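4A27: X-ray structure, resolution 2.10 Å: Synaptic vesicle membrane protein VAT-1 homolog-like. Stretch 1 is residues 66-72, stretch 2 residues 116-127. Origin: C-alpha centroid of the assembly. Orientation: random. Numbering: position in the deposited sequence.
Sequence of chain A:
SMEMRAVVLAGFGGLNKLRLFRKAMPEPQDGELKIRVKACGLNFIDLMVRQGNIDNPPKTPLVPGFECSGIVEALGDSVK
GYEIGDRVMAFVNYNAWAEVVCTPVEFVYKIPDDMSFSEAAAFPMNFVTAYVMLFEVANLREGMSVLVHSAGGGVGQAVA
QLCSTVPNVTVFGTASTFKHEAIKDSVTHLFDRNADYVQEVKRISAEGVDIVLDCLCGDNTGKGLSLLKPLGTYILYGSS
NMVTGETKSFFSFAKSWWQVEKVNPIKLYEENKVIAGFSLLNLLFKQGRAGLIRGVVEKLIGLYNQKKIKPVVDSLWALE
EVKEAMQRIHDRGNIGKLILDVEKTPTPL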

# COMPACT_ATOMS: atom_id res chain seq x y z
N PHE A 66 23.29 -0.02 -15.75
CA PHE A 66 22.54 -1.09 -15.07
C PHE A 66 21.62 -1.92 -15.98
O PHE A 66 21.00 -2.88 -15.52
CB PHE A 66 21.69 -0.48 -13.98
CG PHE A 66 22.50 0.19 -12.92
CD1 PHE A 66 23.19 -0.56 -11.98
CD2 PHE A 66 22.62 1.55 -12.89
CE1 PHE A 66 23.96 0.06 -11.02
CE2 PHE A 66 23.38 2.17 -11.93
CZ PHE A 66 24.06 1.41 -10.99
N GLU A 67 21.52 -1.54 -17.25
CA GLU A 67 20.44 -2.06 -18.12
C GLU A 67 21.01 -2.16 -19.49
O GLU A 67 21.59 -1.21 -19.97
CB GLU A 67 19.30 -1.05 -18.08
CG GLU A 67 18.15 -1.23 -19.02
CD GLU A 67 17.13 -0.10 -18.83
OE1 GLU A 67 17.53 1.08 -18.61
OE2 GLU A 67 15.96 -0.43 -18.85
N CYS A 68 20.87 -3.32 -20.13
CA CYS A 68 21.37 -3.50 -21.46
C CYS A 68 20.55 -4.54 -22.19
O CYS A 68 19.71 -5.23 -21.60
CB CYS A 68 22.85 -3.93 -21.41
SG CYS A 68 23.08 -5.66 -20.81
N SER A 69 20.80 -4.64 -23.50
CA SER A 69 20.25 -5.75 -24.30
C SER A 69 21.33 -6.22 -25.27
O SER A 69 22.25 -5.48 -25.62
CB SER A 69 19.00 -5.32 -25.08
OG SER A 69 19.32 -4.31 -26.04
N GLY A 70 21.24 -7.48 -25.67
CA GLY A 70 22.17 -8.00 -26.65
C GLY A 70 21.97 -9.50 -26.91
O GLY A 70 20.87 -10.04 -26.71
N ILE A 71 23.04 -10.15 -27.37
CA ILE A 71 23.02 -11.56 -27.81
C ILE A 71 23.87 -12.41 -26.86
O ILE A 71 24.98 -12.02 -26.51
CB ILE A 71 23.53 -11.68 -29.27
CG1 ILE A 71 22.60 -10.91 -30.20
CG2 ILE A 71 23.59 -13.14 -29.74
CD1 ILE A 71 23.06 -10.92 -31.69
N VAL A 72 23.29 -13.51 -26.36
CA VAL A 72 24.02 -14.47 -25.55
C VAL A 72 25.13 -15.08 -26.39
O VAL A 72 24.89 -15.75 -27.41
CB VAL A 72 23.13 -15.62 -25.01
CG1 VAL A 72 23.97 -16.60 -24.18
CG2 VAL A 72 21.97 -15.07 -24.21
N SER A 116 13.15 -4.88 -31.00
CA SER A 116 14.47 -4.49 -31.46
C SER A 116 15.36 -4.35 -30.23
O SER A 116 14.84 -4.31 -29.09
CB SER A 116 14.41 -3.14 -32.15
OG SER A 116 14.12 -2.15 -31.20
N PHE A 117 16.68 -4.29 -30.43
CA PHE A 117 17.61 -4.18 -29.28
C PHE A 117 17.47 -2.85 -28.56
O PHE A 117 17.61 -2.79 -27.33
CB PHE A 117 19.07 -4.39 -29.70
CG PHE A 117 19.37 -5.79 -30.13
CD1 PHE A 117 19.39 -6.82 -29.20
CD2 PHE A 117 19.58 -6.09 -31.47
CE1 PHE A 117 19.65 -8.13 -29.59
CE2 PHE A 117 19.82 -7.40 -31.87
CZ PHE A 117 19.86 -8.41 -30.92
N SER A 118 17.21 -1.77 -29.31
CA SER A 118 17.04 -0.44 -28.72
C SER A 118 15.76 -0.39 -27.86
O SER A 118 15.78 0.10 -26.75
CB SER A 118 17.05 0.68 -29.78
OG SER A 118 16.01 0.51 -30.70
N GLU A 119 14.64 -0.91 -28.34
CA GLU A 119 13.44 -1.05 -27.50
C GLU A 119 13.69 -1.85 -26.21
O GLU A 119 13.14 -1.50 -25.15
CB GLU A 119 12.34 -1.80 -28.24
CG GLU A 119 11.37 -0.95 -28.97
CD GLU A 119 10.23 -1.78 -29.57
OE1 GLU A 119 10.49 -2.78 -30.27
OE2 GLU A 119 9.07 -1.43 -29.34
N ALA A 120 14.43 -2.96 -26.35
CA ALA A 120 14.67 -3.88 -25.27
C ALA A 120 15.49 -3.24 -24.14
O ALA A 120 15.22 -3.51 -22.97
CB ALA A 120 15.38 -5.21 -25.77
N ALA A 121 16.46 -2.40 -24.49
CA ALA A 121 17.28 -1.70 -23.49
C ALA A 121 16.49 -0.59 -22.86
O ALA A 121 16.95 0.03 -21.93
CB ALA A 121 18.55 -1.09 -24.15
N ALA A 122 15.38 -0.24 -23.50
CA ALA A 122 14.47 0.76 -22.97
C ALA A 122 13.41 0.19 -22.07
O ALA A 122 12.60 0.95 -21.54
CB ALA A 122 13.79 1.46 -24.12
N PHE A 123 13.32 -1.14 -22.02
CA PHE A 123 12.16 -1.85 -21.46
C PHE A 123 12.23 -2.09 -19.90
O PHE A 123 11.41 -1.55 -19.17
CB PHE A 123 12.01 -3.17 -22.20
CG PHE A 123 10.71 -3.83 -22.03
CD1 PHE A 123 9.60 -3.39 -22.74
CD2 PHE A 123 10.55 -4.89 -21.15
CE1 PHE A 123 8.36 -4.01 -22.58
CE2 PHE A 123 9.31 -5.53 -21.00
CZ PHE A 123 8.22 -5.08 -21.73
N PRO A 124 13.24 -2.84 -19.40
CA PRO A 124 13.24 -3.33 -18.01
C PRO A 124 13.17 -2.31 -16.89
O PRO A 124 12.30 -2.40 -16.05
CB PRO A 124 14.56 -4.12 -17.88
CG PRO A 124 15.25 -4.00 -19.15
CD PRO A 124 14.57 -3.01 -20.02
N MET A 125 14.08 -1.35 -16.84
CA MET A 125 14.05 -0.40 -15.73
C MET A 125 12.70 0.31 -15.66
O MET A 125 12.04 0.28 -14.61
CB MET A 125 15.18 0.62 -15.81
CG MET A 125 16.56 0.05 -15.44
SD MET A 125 16.78 -0.22 -13.66
CE MET A 125 17.27 1.47 -13.22
N ASN A 126 12.32 0.97 -16.76
CA ASN A 126 11.14 1.82 -16.73
C ASN A 126 9.87 1.02 -16.52
O ASN A 126 9.02 1.42 -15.68
CB ASN A 126 11.02 2.70 -17.97
CG ASN A 126 12.12 3.77 -18.07
OD1 ASN A 126 12.81 4.06 -17.11
ND2 ASN A 126 12.27 4.35 -19.25
N PHE A 127 9.69 -0.07 -17.25
CA PHE A 127 8.43 -0.78 -17.18
C PHE A 127 8.28 -1.63 -15.92
O PHE A 127 7.17 -1.73 -15.37
CB PHE A 127 8.13 -1.58 -18.45
CG PHE A 127 7.61 -0.73 -19.57
CD1 PHE A 127 8.49 0.03 -20.35
CD2 PHE A 127 6.24 -0.64 -19.82
CE1 PHE A 127 8.00 0.88 -21.36
CE2 PHE A 127 5.74 0.19 -20.84
CZ PHE A 127 6.64 0.95 -21.61
O HOH W 1 13.89 1.19 -18.95

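Strand 67-72 runs nearly antiparallel to the helix that begins at Phe117, their axes 7.0 Å apart at closest approach. The closest register is between Cys68 and Ala121, whose CA atoms lie 4.9 Å apart, and the side chains that meet nearby are small: Ser69 CB lies 3.7 Å from Ala120 CB. The strand's alternation does the sorting. Glu67 and Ser69 point toward the other stretch, while Cys68, between them, points away.

Glu67 is the long reach of the contact. With chi1 and chi2 both t, its chain is extended and carries the carboxylate past Ala121 to the start of the next helical segment. There OE2 accepts a hydrogen bond from Met125 N at 2.9 Å, with Pro124 CD packed 3.2 Å from the same oxygen. Water 1 extends the grip: it donates to Glu67 OE2 (2.6 Å) and weakly to Ala122 O (2.9 Å), and accepts from Asn126 N (2.7 Å). One carboxylate oxygen thus serves one backbone NH directly and a second through water, while OE1 is satisfied elsewhere in the structure. This buried acid is well provided for, although OE2 also sits 3.3 Å from Ala121 O, an acceptor facing an acceptor.

Ser69 works at short range. Its p rotamer sets OG 2.6 Å from Phe117 O, to which it donates a hydrogen bond; that carbonyl also accepts from Ala121 N within the helix (3.1 Å). A short hydroxyl suits this place, meeting the backbone without holding the helix off.

Phe117, chi1 m, points toward the strand and lays its ring alongside Gly70 and Ile71. Gly70 O approaches the ring edge, 3.7 Å from CE1. Ile71, in the m, t rotamer, starts sideways but its end comes nearer, placing CG1 3.8 Å from Phe117 CZ to close the contact with an apolar touch.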